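Local coordinates for nicotinate phosphoribosyltransferase (PDB 1VLP), which catalyses the first step of NAD biosynthesis from nicotinic acid, the ATP-dependent formation of nicotinate ribonucleotide from nicotinate and phosphoribosyl diphosphate, at residues S320-H324 and D325-L329; D289-K292 and S293-P296. All coordinates share one frame; numbering follows the deposited sequence. Where two conformers were deposited one is given.

Contact 1 (S320-H324 and D325-L329); sequences SHHYH and DVLKL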
ATOM      1  N   SER A 320     -19.834   1.303 -12.888  1.00  2.00           N
ATOM      2  CA  SER A 320     -20.536   0.536 -13.905  1.00  2.00           C
ATOM      3  C   SER A 320     -21.302   1.432 -14.853  1.00  2.00           C
ATOM      4  O   SER A 320     -21.192   1.301 -16.070  1.00  2.69           O
ATOM      5  CB  SER A 320     -21.491  -0.494 -13.256  1.00  2.00           C
ATOM      6  OG  SER A 320     -22.270  -1.154 -14.233  1.00  2.00           O
ATOM      7  N   HIS A 321     -22.077   2.363 -14.301  1.00  2.00           N
ATOM      8  CA  HIS A 321     -22.770   3.357 -15.121  1.00  2.00           C
ATOM      9  C   HIS A 321     -21.775   4.124 -15.987  1.00  2.00           C
ATOM     10  O   HIS A 321     -22.016   4.350 -17.145  1.00  2.00           O
ATOM     11  CB  HIS A 321     -23.554   4.320 -14.225  1.00  2.00           C
ATOM     12  CG  HIS A 321     -24.070   5.540 -14.957  1.00  5.97           C
ATOM     13  ND1 HIS A 321     -25.032   5.447 -15.927  1.00  8.00           N
ATOM     14  CD2 HIS A 321     -23.737   6.852 -14.879  1.00  8.41           C
ATOM     15  CE1 HIS A 321     -25.280   6.643 -16.431  1.00  3.48           C
ATOM     16  NE2 HIS A 321     -24.523   7.526 -15.796  1.00  4.32           N
ATOM     17  N   HIS A 322     -20.645   4.525 -15.415  1.00  2.00           N
ATOM     18  CA  HIS A 322     -19.664   5.245 -16.212  1.00  2.42           C
ATOM     19  C   HIS A 322     -19.176   4.420 -17.376  1.00  2.00           C
ATOM     20  O   HIS A 322     -19.170   4.890 -18.501  1.00  2.00           O
ATOM     21  CB  HIS A 322     -18.484   5.700 -15.395  1.00  2.22           C
ATOM     22  CG  HIS A 322     -17.566   6.609 -16.151  1.00  2.72           C
ATOM     23  ND1 HIS A 322     -17.870   7.935 -16.400  1.00  4.26           N
ATOM     24  CD2 HIS A 322     -16.362   6.375 -16.723  1.00  2.00           C
ATOM     25  CE1 HIS A 322     -16.867   8.478 -17.081  1.00  2.00           C
ATOM     26  NE2 HIS A 322     -15.938   7.558 -17.269  1.00  3.09           N
ATOM     27  N   TYR A 323     -18.744   3.198 -17.119  1.00  2.00           N
ATOM     28  CA  TYR A 323     -18.170   2.393 -18.185  1.00  2.00           C
ATOM     29  C   TYR A 323     -19.208   1.940 -19.251  1.00  2.00           C
ATOM     30  O   TYR A 323     -18.942   2.029 -20.448  1.00  2.00           O
ATOM     31  CB  TYR A 323     -17.504   1.174 -17.591  1.00  2.00           C
ATOM     32  CG  TYR A 323     -16.077   1.312 -17.097  1.00  2.00           C
ATOM     33  CD1 TYR A 323     -15.073   1.840 -17.921  1.00  2.00           C
ATOM     34  CD2 TYR A 323     -15.705   0.822 -15.838  1.00  2.00           C
ATOM     35  CE1 TYR A 323     -13.749   1.917 -17.498  1.00  2.00           C
ATOM     36  CE2 TYR A 323     -14.414   0.889 -15.400  1.00  2.00           C
ATOM     37  CZ  TYR A 323     -13.414   1.421 -16.226  1.00  2.00           C
ATOM     38  OH  TYR A 323     -12.101   1.437 -15.725  1.00  2.75           O
ATOM     39  N   HIS A 324     -20.370   1.511 -18.807  0.50  2.00           N
ATOM     40  CA  HIS A 324     -21.313   0.874 -19.707  0.50  2.00           C
ATOM     41  C   HIS A 324     -22.233   1.852 -20.405  0.50  2.00           C
ATOM     42  O   HIS A 324     -22.508   1.725 -21.577  0.50  2.00           O
ATOM     43  CB  HIS A 324     -22.191  -0.112 -18.915  0.50  2.21           C
ATOM     44  CG  HIS A 324     -23.154  -0.912 -19.759  0.50  2.00           C
ATOM     45  ND1 HIS A 324     -22.734  -1.779 -20.747  0.50  2.00           N
ATOM     46  CD2 HIS A 324     -24.505  -1.024 -19.716  0.50 10.08           C
ATOM     47  CE1 HIS A 324     -23.787  -2.367 -21.297  0.50  2.00           C
ATOM     48  NE2 HIS A 324     -24.874  -1.927 -20.692  0.50  2.00           N
ATOM     49  N   ASP A 325     -22.668   2.850 -19.665  1.00  2.00           N
ATOM     50  CA  ASP A 325     -23.575   3.876 -20.161  1.00  2.00           C
ATOM     51  C   ASP A 325     -22.844   5.066 -20.771  1.00  4.35           C
ATOM     52  O   ASP A 325     -23.186   5.468 -21.898  1.00  5.89           O
ATOM     53  CB  ASP A 325     -24.539   4.342 -19.065  1.00  5.57           C
ATOM     54  CG  ASP A 325     -25.527   3.229 -18.604  1.00  7.05           C
ATOM     55  OD1 ASP A 325     -25.750   2.268 -19.362  1.00  6.61           O
ATOM     56  OD2 ASP A 325     -26.051   3.343 -17.469  1.00 12.59           O
ATOM     57  N   VAL A 326     -21.870   5.646 -20.071  1.00  2.00           N
ATOM     58  CA  VAL A 326     -21.210   6.838 -20.589  1.00  2.90           C
ATOM     59  C   VAL A 326     -20.214   6.475 -21.662  1.00  3.34           C
ATOM     60  O   VAL A 326     -20.177   7.095 -22.731  1.00  2.00           O
ATOM     61  CB  VAL A 326     -20.568   7.666 -19.470  1.00  2.80           C
ATOM     62  CG1 VAL A 326     -19.919   8.929 -20.033  1.00  4.76           C
ATOM     63  CG2 VAL A 326     -21.663   8.048 -18.406  1.00  4.70           C
ATOM     64  N   LEU A 327     -19.388   5.484 -21.369  1.00  3.62           N
ATOM     65  CA  LEU A 327     -18.341   5.051 -22.285  1.00  3.80           C
ATOM     66  C   LEU A 327     -18.759   3.933 -23.216  1.00  4.97           C
ATOM     67  O   LEU A 327     -17.988   3.571 -24.091  1.00  2.44           O
ATOM     68  CB  LEU A 327     -17.081   4.628 -21.503  1.00  2.00           C
ATOM     69  CG  LEU A 327     -16.454   5.711 -20.602  1.00  2.00           C
ATOM     70  CD1 LEU A 327     -15.189   5.140 -19.920  1.00  3.82           C
ATOM     71  CD2 LEU A 327     -16.141   6.935 -21.420  1.00  4.15           C
ATOM     72  N   LYS A 328     -19.970   3.399 -23.046  1.00  2.09           N
ATOM     73  CA  LYS A 328     -20.527   2.421 -23.988  1.00  4.52           C
ATOM     74  C   LYS A 328     -19.664   1.179 -24.124  1.00  4.66           C
ATOM     75  O   LYS A 328     -19.610   0.571 -25.204  1.00  6.33           O
ATOM     76  CB  LYS A 328     -20.783   3.085 -25.367  1.00  2.42           C
ATOM     77  CG  LYS A 328     -21.992   3.964 -25.404  1.00 11.82           C
ATOM     78  CD  LYS A 328     -21.858   5.182 -24.632  1.00 21.79           C
ATOM     79  CE  LYS A 328     -22.889   6.222 -25.073  1.00 29.17           C
ATOM     80  NZ  LYS A 328     -23.111   7.276 -24.028  1.00 32.85           N
ATOM     81  N   LEU A 329     -19.012   0.756 -23.043  1.00  4.64           N
ATOM     82  CA  LEU A 329     -18.263  -0.501 -23.075  1.00  3.09           C
ATOM     83  C   LEU A 329     -19.176  -1.655 -22.735  1.00  5.88           C
ATOM     84  O   LEU A 329     -20.082  -1.499 -21.913  1.00  6.93           O
ATOM     85  CB  LEU A 329     -17.077  -0.477 -22.109  1.00  2.62           C
ATOM     86  CG  LEU A 329     -16.110   0.688 -22.328  1.00  4.61           C
ATOM     87  CD1 LEU A 329     -14.973   0.671 -21.374  1.00  8.80           C
ATOM     88  CD2 LEU A 329     -15.605   0.683 -23.772  1.00  6.47           C
TER
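His321 and Asp325 meet one turn apart toward the C-terminal end of helix 312-326, in a beta-alpha-beta unit between strands 304-307 and 335-338. The helix widens here into a pi-type turn. His321 O accepts from Asp325 N in the usual alpha pattern and also from Val326 N, five residues on. The longer step recurs at Leu327 N, which reaches His322 O at 2.9 Å. Beyond it, Leu329 N donates to Tyr323 O at 2.9 Å, a six-residue span near the end of the helix. Lys328, with positive phi, turns the chain away.

Two histidine side chains also bond across the segments. His321 ND1 donates to Asp325 OD2 at 2.8 Å. The carboxylate oxygen lies at the ring edge, in plane, and offers its anti lone pair. The ring and carboxylate planes stand 71° apart. A positive charge on His321, if present, would probably be favoured by this partner. His324 ND1 donates to Leu329 O, beyond the helix, at 2.9 Å and in the carbonyl plane. A chi1 of -176° places the His324 ring beside its own carbonyl carbon, where ND1 can meet that oxygen.

Van der Waals contacts involve the two leucines. Leu327 CD1 touches His322 CD2 at 3.6 Å, while His322 NE2 is bonded to Phe294 O. The apolar pairs are those of Tyr323 CD1, which meets both leucines at an oblique angle, with Leu329 CD1 nearer at 3.6 Å. Lys334 and Met359 also touch the Tyr323 side chain.

Lys328 bends back over two carbonyls near the end of the helix. Its NZ donates to Asp325 O at 2.8 Å, in the carbonyl plane. The same NZ reaches Val326 O at 3.2 Å, from above the plane of that carbonyl.

Contact 2 (D289-K292 and S293-P296); sequences DFLK and SFRP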
ATOM      1  N   ASP A 289     -14.445  13.949  -9.774  1.00  6.48           N
ATOM      2  CA  ASP A 289     -13.454  14.754 -10.467  1.00  3.87           C
ATOM      3  C   ASP A 289     -12.663  13.870 -11.443  1.00  3.76           C
ATOM      4  O   ASP A 289     -12.403  14.272 -12.597  1.00  4.59           O
ATOM      5  CB  ASP A 289     -12.474  15.407  -9.500  1.00  5.85           C
ATOM      6  CG  ASP A 289     -11.470  16.241 -10.225  1.00  9.92           C
ATOM      7  OD1 ASP A 289     -11.918  17.289 -10.709  1.00  3.33           O
ATOM      8  OD2 ASP A 289     -10.292  15.829 -10.360  1.00  8.93           O
ATOM      9  N   PHE A 290     -12.275  12.691 -10.941  1.00  4.00           N
ATOM     10  CA  PHE A 290     -11.539  11.703 -11.734  1.00  5.50           C
ATOM     11  C   PHE A 290     -12.305  11.345 -13.006  1.00  4.41           C
ATOM     12  O   PHE A 290     -11.743  11.356 -14.114  1.00  4.35           O
ATOM     13  CB  PHE A 290     -11.229  10.435 -10.959  1.00  5.25           C
ATOM     14  CG  PHE A 290     -10.403   9.477 -11.741  1.00  6.98           C
ATOM     15  CD1 PHE A 290      -9.026   9.581 -11.779  1.00  4.47           C
ATOM     16  CD2 PHE A 290     -11.005   8.496 -12.496  1.00 10.43           C
ATOM     17  CE1 PHE A 290      -8.289   8.732 -12.541  1.00  9.22           C
ATOM     18  CE2 PHE A 290     -10.235   7.648 -13.278  1.00  4.10           C
ATOM     19  CZ  PHE A 290      -8.916   7.761 -13.288  1.00  5.97           C
ATOM     20  N   LEU A 291     -13.581  11.056 -12.851  1.00  6.23           N
ATOM     21  CA  LEU A 291     -14.436  10.651 -13.995  1.00  5.76           C
ATOM     22  C   LEU A 291     -14.566  11.699 -15.123  1.00  7.11           C
ATOM     23  O   LEU A 291     -14.694  11.342 -16.307  1.00  4.92           O
ATOM     24  CB  LEU A 291     -15.777  10.187 -13.478  1.00  4.10           C
ATOM     25  CG  LEU A 291     -15.738   8.830 -12.736  1.00  5.43           C
ATOM     26  CD1 LEU A 291     -17.134   8.437 -12.338  1.00  6.42           C
ATOM     27  CD2 LEU A 291     -15.021   7.663 -13.490  1.00  8.83           C
ATOM     28  N   LYS A 292     -14.447  12.992 -14.816  1.00  6.21           N
ATOM     29  CA  LYS A 292     -14.514  13.995 -15.871  1.00  5.86           C
ATOM     30  C   LYS A 292     -13.485  13.796 -16.986  1.00  4.68           C
ATOM     31  O   LYS A 292     -13.754  14.174 -18.104  1.00  8.39           O
ATOM     32  CB  LYS A 292     -14.289  15.418 -15.338  1.00  6.14           C
ATOM     33  CG  LYS A 292     -15.314  15.950 -14.394  1.00 13.45           C
ATOM     34  CD  LYS A 292     -14.829  17.316 -13.842  1.00 16.36           C
ATOM     35  CE  LYS A 292     -15.948  18.046 -13.095  1.00 25.07           C
ATOM     36  NZ  LYS A 292     -15.596  19.485 -12.834  1.00 30.01           N
ATOM     37  N   SER A 293     -12.312  13.235 -16.669  1.00  4.11           N
ATOM     38  CA  SER A 293     -11.253  13.033 -17.668  1.00  5.09           C
ATOM     39  C   SER A 293     -11.104  11.597 -18.067  1.00  4.92           C
ATOM     40  O   SER A 293     -10.191  11.271 -18.852  1.00  4.58           O
ATOM     41  CB  SER A 293      -9.878  13.564 -17.178  1.00  6.91           C
ATOM     42  OG  SER A 293      -9.478  13.043 -15.930  1.00 10.95           O
ATOM     43  N   PHE A 294     -11.930  10.713 -17.480  1.00  3.25           N
ATOM     44  CA  PHE A 294     -11.799   9.259 -17.730  1.00  4.95           C
ATOM     45  C   PHE A 294     -12.587   8.799 -18.963  1.00  3.60           C
ATOM     46  O   PHE A 294     -13.724   8.277 -18.870  1.00  4.00           O
ATOM     47  CB  PHE A 294     -12.228   8.471 -16.490  1.00  3.17           C
ATOM     48  CG  PHE A 294     -11.666   7.069 -16.411  1.00  2.57           C
ATOM     49  CD1 PHE A 294     -10.291   6.807 -16.653  1.00  4.46           C
ATOM     50  CD2 PHE A 294     -12.454   6.033 -15.949  1.00  2.00           C
ATOM     51  CE1 PHE A 294      -9.736   5.561 -16.507  1.00  4.48           C
ATOM     52  CE2 PHE A 294     -11.877   4.747 -15.805  1.00  3.21           C
ATOM     53  CZ  PHE A 294     -10.524   4.527 -16.067  1.00  5.90           C
ATOM     54  N   ARG A 295     -11.990   9.092 -20.110  1.00  3.45           N
ATOM     55  CA  ARG A 295     -12.527   8.740 -21.409  1.00  5.27           C
ATOM     56  C   ARG A 295     -11.331   8.403 -22.310  1.00  3.77           C
ATOM     57  O   ARG A 295     -10.176   8.563 -21.879  1.00  3.37           O
ATOM     58  CB  ARG A 295     -13.385   9.873 -21.939  1.00  9.17           C
ATOM     59  CG  ARG A 295     -12.687  11.121 -22.127  1.00 14.92           C
ATOM     60  CD  ARG A 295     -13.712  12.260 -22.326  1.00 33.14           C
ATOM     61  NE  ARG A 295     -13.219  13.533 -21.800  1.00 42.53           N
ATOM     62  CZ  ARG A 295     -13.891  14.685 -21.842  1.00 47.20           C
ATOM     63  NH1 ARG A 295     -15.108  14.755 -22.394  1.00 41.43           N
ATOM     64  NH2 ARG A 295     -13.334  15.778 -21.330  1.00 48.84           N
ATOM     65  N   PRO A 296     -11.589   7.879 -23.521  1.00  3.66           N
ATOM     66  CA  PRO A 296     -10.492   7.420 -24.369  1.00  2.39           C
ATOM     67  C   PRO A 296      -9.483   8.554 -24.589  1.00  5.50           C
ATOM     68  O   PRO A 296      -9.876   9.716 -24.676  1.00  5.81           O
ATOM     69  CB  PRO A 296     -11.209   6.960 -25.644  1.00  7.68           C
ATOM     70  CG  PRO A 296     -12.575   6.587 -25.196  1.00  5.26           C
ATOM     71  CD  PRO A 296     -12.888   7.645 -24.174  1.00  6.89           C
TER
HETATM   72  O   HOH W   1     -10.229  14.801 -13.973  1.00 11.17           O
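Phe290 O accepts a hydrogen bond from Ser293 N (3.2 Å), near the end of helix 287-291. The N-H approaches from above the carbonyl plane. The Ser293 hydroxyl also comes near this oxygen, as a weak and unsettled bond. Its chi1 of 54° sets OG between the backbone N and the carbonyl carbon, on the helix side. There OG finds a firmer partner in a water at 2.7 Å. The same water donates to Asp289 O at 2.6 Å, and so bridges a carbonyl of the last helical turn to the serine. Asp289 itself is fixed from outside: OD2 is bonded to Asn261 ND2, and its backbone N to Tyr426 OH.

Leu291 to Phe294 form a type I beta turn, closed by Phe294 N donating to Leu291 O at 3.1 Å. Phe294 is next the centre of an inverse gamma turn, whose weak bond runs from Arg295 N to Ser293 O. The two turns overlap at Ser293 and Phe294.

The rings pack on the buried side. Phe290 CE2 rests over one face of Phe294, offset toward its rim and 3.5 Å from Phe294 CD1. The ring planes are inclined at 53°. Leu291 CD2 touches Phe294 CD2 obliquely at 3.9 Å. Met265 of helix 260-272 touches both Phe290 and Ser293. On the outer side the Arg295 chain bends at chi3, and Lys292 O lies over one face of its guanidinium, 3.6 Å from Arg295 NH2.

In the fold
Contact 2 comes first along the chain. It follows strand 279-281 and turns the chain out of helix 287-291 into the loop before helix 298-301. The chain then runs through strand 304-307 and along helix 312-326, where contact 1 lies at the C-terminal end and leads toward strand 335-338. Each is a local turn at a helix end and closes no long loop. The two are in series, neither nested nor crossing. The centres of contact 1 and contact 2 are 12 Å apart, and the two touch directly. A probable hydrogen bond joins His322 and Phe294, and the Tyr323 hydroxyl touches Phe294 CE2. One helix end is thus tied to the loop after another helix.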